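Local coordinates for xylanase and alpha-amylase inhibitor protein (Scadoxus multiflorus, PDB 3MU7) that inhibits xylanase and alpha-amylase and has a TIM-barrel fold of the glycosyl hydrolase family 18 type, at residues S52-Q64 with E109-I121. Numbering follows the deposited sequence.
Sequences SPKGLEPQIKHCQ and ESRPFGNAVLDGI. With PO4 (phosphate ion), chain B.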
loop_
_atom_site.group_PDB
_atom_site.type_symbol
_atom_site.label_atom_id
_atom_site.label_comp_id
_atom_site.label_asym_id
_atom_site.label_seq_id
_atom_site.Cartn_x
_atom_site.Cartn_y
_atom_site.Cartn_z
ATOM N N SER A 52 -9.003 10.328 13.883
ATOM C CA SER A 52 -10.302 10.810 13.426
ATOM C C SER A 52 -10.420 10.736 11.900
ATOM O O SER A 52 -9.674 11.417 11.197
ATOM C CB SER A 52 -10.520 12.244 13.893
ATOM O OG SER A 52 -11.608 12.821 13.198
ATOM N N PRO A 53 -11.358 9.922 11.384
ATOM C CA PRO A 53 -11.464 9.841 9.921
ATOM C C PRO A 53 -11.843 11.175 9.283
ATOM O O PRO A 53 -11.223 11.579 8.300
ATOM C CB PRO A 53 -12.557 8.790 9.696
ATOM C CG PRO A 53 -12.553 7.973 10.937
ATOM C CD PRO A 53 -12.220 8.928 12.052
ATOM N N LYS A 54 -12.828 11.875 9.842
ATOM C CA LYS A 54 -13.227 13.164 9.285
ATOM C C LYS A 54 -12.070 14.162 9.349
ATOM O O LYS A 54 -11.888 14.967 8.436
ATOM C CB LYS A 54 -14.470 13.716 9.995
ATOM C CG LYS A 54 -15.734 12.872 9.828
ATOM C CD LYS A 54 -16.320 12.975 8.421
ATOM C CE LYS A 54 -17.725 12.380 8.362
ATOM N NZ LYS A 54 -18.373 12.599 7.034
ATOM N N GLY A 55 -11.281 14.083 10.420
ATOM C CA GLY A 55 -10.120 14.949 10.601
ATOM C C GLY A 55 -9.028 14.742 9.564
ATOM O O GLY A 55 -8.162 15.596 9.392
ATOM N N LEU A 56 -9.064 13.613 8.863
ATOM C CA LEU A 56 -8.105 13.375 7.792
ATOM C C LEU A 56 -8.347 14.242 6.574
ATOM O O LEU A 56 -7.416 14.474 5.811
ATOM C CB LEU A 56 -8.084 11.902 7.368
ATOM C CG LEU A 56 -7.603 10.870 8.390
ATOM C CD1 LEU A 56 -7.427 9.516 7.719
ATOM C CD2 LEU A 56 -6.312 11.306 9.061
ATOM N N GLU A 57 -9.579 14.710 6.377
ATOM C CA GLU A 57 -9.914 15.466 5.178
ATOM C C GLU A 57 -8.883 16.560 4.818
ATOM O O GLU A 57 -8.309 16.518 3.726
ATOM C CB GLU A 57 -11.336 16.044 5.233
ATOM C CG GLU A 57 -11.648 16.874 3.993
ATOM C CD GLU A 57 -13.032 17.478 3.959
ATOM O OE1 GLU A 57 -13.873 17.160 4.817
ATOM O OE2 GLU A 57 -13.275 18.272 3.028
ATOM N N PRO A 58 -8.638 17.541 5.721
ATOM C CA PRO A 58 -7.696 18.597 5.326
ATOM C C PRO A 58 -6.260 18.103 5.201
ATOM O O PRO A 58 -5.478 18.674 4.446
ATOM C CB PRO A 58 -7.816 19.620 6.463
ATOM C CG PRO A 58 -8.332 18.858 7.614
ATOM C CD PRO A 58 -9.257 17.832 7.031
ATOM N N GLN A 59 -5.926 17.045 5.933
ATOM C CA GLN A 59 -4.576 16.490 5.881
ATOM C C GLN A 59 -4.308 15.789 4.551
ATOM O O GLN A 59 -3.220 15.922 3.979
ATOM C CB GLN A 59 -4.347 15.538 7.044
ATOM C CG GLN A 59 -4.593 16.145 8.409
ATOM C CD GLN A 59 -4.016 15.258 9.483
ATOM O OE1 GLN A 59 -2.803 15.087 9.560
ATOM N NE2 GLN A 59 -4.883 14.639 10.291
ATOM N N ILE A 60 -5.305 15.055 4.064
ATOM C CA ILE A 60 -5.238 14.432 2.747
ATOM C C ILE A 60 -5.035 15.518 1.686
ATOM O O ILE A 60 -4.159 15.410 0.822
ATOM C CB ILE A 60 -6.530 13.635 2.445
ATOM C CG1 ILE A 60 -6.624 12.393 3.334
ATOM C CG2 ILE A 60 -6.581 13.227 0.984
ATOM C CD1 ILE A 60 -8.041 11.864 3.501
ATOM N N LYS A 61 -5.842 16.575 1.763
ATOM C CA LYS A 61 -5.745 17.670 0.801
ATOM C C LYS A 61 -4.381 18.345 0.867
ATOM O O LYS A 61 -3.806 18.695 -0.159
ATOM C CB LYS A 61 -6.866 18.690 1.013
ATOM C CG LYS A 61 -8.244 18.160 0.681
ATOM C CD LYS A 61 -9.305 19.181 1.069
ATOM C CE LYS A 61 -10.702 18.663 0.826
ATOM N NZ LYS A 61 -11.723 19.682 1.214
ATOM N N HIS A 62 -3.857 18.519 2.074
ATOM C CA HIS A 62 -2.528 19.094 2.214
ATOM C C HIS A 62 -1.474 18.211 1.529
ATOM O O HIS A 62 -0.630 18.697 0.776
ATOM C CB HIS A 62 -2.153 19.312 3.675
ATOM C CG HIS A 62 -0.758 19.818 3.836
ATOM N ND1 HIS A 62 -0.396 21.095 3.472
ATOM C CD2 HIS A 62 0.373 19.216 4.270
ATOM C CE1 HIS A 62 0.894 21.269 3.695
ATOM N NE2 HIS A 62 1.386 20.141 4.173
ATOM N N CYS A 63 -1.530 16.906 1.792
ATOM C CA CYS A 63 -0.654 15.938 1.134
ATOM C C CYS A 63 -0.718 16.080 -0.382
ATOM O O CYS A 63 0.320 16.156 -1.048
ATOM C CB CYS A 63 -1.050 14.524 1.532
ATOM S SG CYS A 63 -0.591 14.101 3.228
ATOM N N GLN A 64 -1.934 16.119 -0.922
ATOM C CA GLN A 64 -2.121 16.196 -2.361
ATOM C C GLN A 64 -1.592 17.508 -2.928
ATOM O O GLN A 64 -1.038 17.533 -4.028
ATOM C CB GLN A 64 -3.589 15.991 -2.711
ATOM C CG GLN A 64 -4.047 14.567 -2.421
ATOM C CD GLN A 64 -5.543 14.391 -2.486
ATOM O OE1 GLN A 64 -6.302 15.302 -2.166
ATOM N NE2 GLN A 64 -5.978 13.203 -2.882
ATOM N N GLU A 109 -24.272 9.503 1.456
ATOM C CA GLU A 109 -22.923 8.928 1.560
ATOM C C GLU A 109 -22.323 9.151 2.946
ATOM O O GLU A 109 -22.482 10.232 3.516
ATOM C CB GLU A 109 -21.996 9.516 0.493
ATOM C CG GLU A 109 -22.415 9.195 -0.936
ATOM C CD GLU A 109 -21.669 10.007 -1.984
ATOM O OE1 GLU A 109 -20.918 10.940 -1.601
ATOM O OE2 GLU A 109 -21.838 9.698 -3.180
ATOM N N SER A 110 -21.630 8.133 3.482
ATOM C CA SER A 110 -20.998 8.255 4.801
ATOM C C SER A 110 -19.745 9.183 4.787
ATOM O O SER A 110 -19.437 9.804 5.806
ATOM C CB SER A 110 -20.672 6.879 5.386
ATOM O OG SER A 110 -19.750 6.188 4.565
ATOM N N ARG A 111 -19.059 9.287 3.616
ATOM C CA ARG A 111 -17.862 10.124 3.503
ATOM C C ARG A 111 -16.935 10.036 4.753
ATOM O O ARG A 111 -16.734 11.017 5.463
ATOM C CB ARG A 111 -18.209 11.601 3.261
ATOM C CG ARG A 111 -19.244 11.871 2.176
ATOM C CD ARG A 111 -18.765 11.447 0.787
ATOM N NE ARG A 111 -17.502 12.080 0.371
ATOM C CZ ARG A 111 -17.037 12.022 -0.875
ATOM N NH1 ARG A 111 -17.705 11.368 -1.810
ATOM N NH2 ARG A 111 -15.885 12.632 -1.170
ATOM N N PRO A 112 -16.376 8.863 4.978
ATOM C CA PRO A 112 -15.490 8.742 6.146
ATOM C C PRO A 112 -14.430 9.796 6.257
ATOM O O PRO A 112 -14.140 10.260 7.360
ATOM C CB PRO A 112 -15.093 7.273 6.110
ATOM C CG PRO A 112 -16.373 6.632 5.665
ATOM C CD PRO A 112 -17.174 7.626 4.894
ATOM N N PHE A 113 -13.821 10.173 5.131
ATOM C CA PHE A 113 -12.782 11.209 5.124
ATOM C C PHE A 113 -13.332 12.528 4.583
ATOM O O PHE A 113 -12.598 13.332 3.992
ATOM C CB PHE A 113 -11.584 10.756 4.285
ATOM C CG PHE A 113 -10.890 9.515 4.743
ATOM C CD1 PHE A 113 -11.047 9.034 6.050
ATOM C CD2 PHE A 113 -10.089 8.804 3.854
ATOM C CE1 PHE A 113 -10.388 7.860 6.449
ATOM C CE2 PHE A 113 -9.446 7.630 4.245
ATOM C CZ PHE A 113 -9.589 7.157 5.550
ATOM N N GLY A 114 -14.631 12.750 4.777
ATOM C CA GLY A 114 -15.237 13.988 4.312
ATOM C C GLY A 114 -15.188 14.146 2.805
ATOM O O GLY A 114 -15.313 13.189 2.062
ATOM N N ASN A 115 -14.997 15.383 2.360
ATOM C CA ASN A 115 -15.009 15.702 0.935
ATOM C C ASN A 115 -13.684 15.492 0.204
ATOM O O ASN A 115 -13.556 15.833 -0.967
ATOM C CB ASN A 115 -15.543 17.120 0.714
ATOM C CG ASN A 115 -16.990 17.263 1.140
ATOM O OD1 ASN A 115 -17.704 16.269 1.297
ATOM N ND2 ASN A 115 -17.432 18.497 1.328
ATOM N N ALA A 116 -12.703 14.921 0.896
ATOM C CA ALA A 116 -11.465 14.505 0.242
ATOM C C ALA A 116 -11.759 13.456 -0.825
ATOM O O ALA A 116 -12.697 12.655 -0.685
ATOM C CB ALA A 116 -10.496 13.954 1.256
ATOM N N VAL A 117 -10.976 13.493 -1.894
ATOM C CA VAL A 117 -11.050 12.500 -2.955
ATOM C C VAL A 117 -9.670 11.875 -3.048
ATOM O O VAL A 117 -8.685 12.552 -3.341
ATOM C CB VAL A 117 -11.461 13.119 -4.310
ATOM C CG1 VAL A 117 -11.455 12.059 -5.404
ATOM C CG2 VAL A 117 -12.842 13.770 -4.206
ATOM N N LEU A 118 -9.605 10.579 -2.780
ATOM C CA LEU A 118 -8.336 9.864 -2.734
ATOM C C LEU A 118 -7.792 9.564 -4.119
ATOM O O LEU A 118 -8.519 9.605 -5.117
ATOM C CB LEU A 118 -8.481 8.571 -1.936
ATOM C CG LEU A 118 -8.925 8.714 -0.485
ATOM C CD1 LEU A 118 -8.831 7.361 0.183
ATOM C CD2 LEU A 118 -8.084 9.736 0.265
ATOM N N ASP A 119 -6.501 9.253 -4.165
ATOM C CA ASP A 119 -5.818 8.959 -5.409
ATOM C C ASP A 119 -5.848 7.497 -5.817
ATOM O O ASP A 119 -5.333 7.150 -6.874
ATOM C CB ASP A 119 -4.390 9.471 -5.337
ATOM C CG ASP A 119 -4.341 10.959 -5.123
ATOM O OD1 ASP A 119 -4.741 11.691 -6.054
ATOM O OD2 ASP A 119 -3.951 11.390 -4.023
ATOM N N GLY A 120 -6.448 6.640 -4.995
ATOM C CA GLY A 120 -6.555 5.237 -5.355
ATOM C C GLY A 120 -6.768 4.321 -4.179
ATOM O O GLY A 120 -6.903 4.765 -3.028
ATOM N N ILE A 121 -6.788 3.028 -4.500
ATOM C CA ILE A 121 -7.053 1.955 -3.550
ATOM C C ILE A 121 -5.922 0.946 -3.590
ATOM O O ILE A 121 -5.507 0.511 -4.668
ATOM C CB ILE A 121 -8.392 1.224 -3.878
ATOM C CG1 ILE A 121 -9.587 2.196 -3.924
ATOM C CG2 ILE A 121 -8.629 0.048 -2.922
ATOM C CD1 ILE A 121 -9.879 2.915 -2.619
HETATM P P PO4 B . -5.806 12.196 14.945
HETATM O O1 PO4 B . -5.058 11.134 15.702
HETATM O O2 PO4 B . -5.205 13.547 15.253
HETATM O O3 PO4 B . -5.630 11.923 13.469
HETATM O O4 PO4 B . -7.263 12.165 15.331
HETATM O O HOH W 1 -9.028 15.564 -1.872
#
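Leu56 CD1 lies over one face of the Phe113 ring, offset toward its CE1 rim: it sits 4.0 Å from the ring centroid and 25° off the normal, a CH-pi contact, while Pro53 CB meets the ring edge in plane. Phe100 of helix 86-101 adds an edge-to-face partner. Ile60 crosses Phe113 at about a right angle, and its two branches divide the work: CD1 reaches Phe113 CD2 at 3.7 Å, whereas CG2, anti to the backbone N, packs on Leu118 CD2 at 3.9 Å.

The amide of Gln64 is held through both NE2 and OE1. NE2 donates to Val117 O at 2.8 Å, with 169° at the hydrogen. An equally short, nearly straight bond runs from NE2 to Asp119 OD2 (2.9 Å). Both acceptors lie near the amide plane, yet OD2 is approached from above its carboxylate plane; that oxygen also accepts from Val70 N. Water 1 donates to Gln64 OE1 and accepts from Val117 N.

At the other end of the contact, near the start of the helix, Lys54 bends at chi2 (-73°), and its NZ donates a hydrogen bond to Arg111 O (2.8 Å), on the face of that carbonyl opposite Gly114 N. A second bond from NZ goes to Ser110 O (3.2 Å). Glu57 OE1 accepts a weak hydrogen bond from Asn115 N, while OE2 uses its anti lone pair in a salt bridge with Lys61 NZ.

Thus apolar packing flanked by polar bonds joins helix 56-65 to the loop entering barrel strand 120-125, Glu57 probably staying charged beside Lys61.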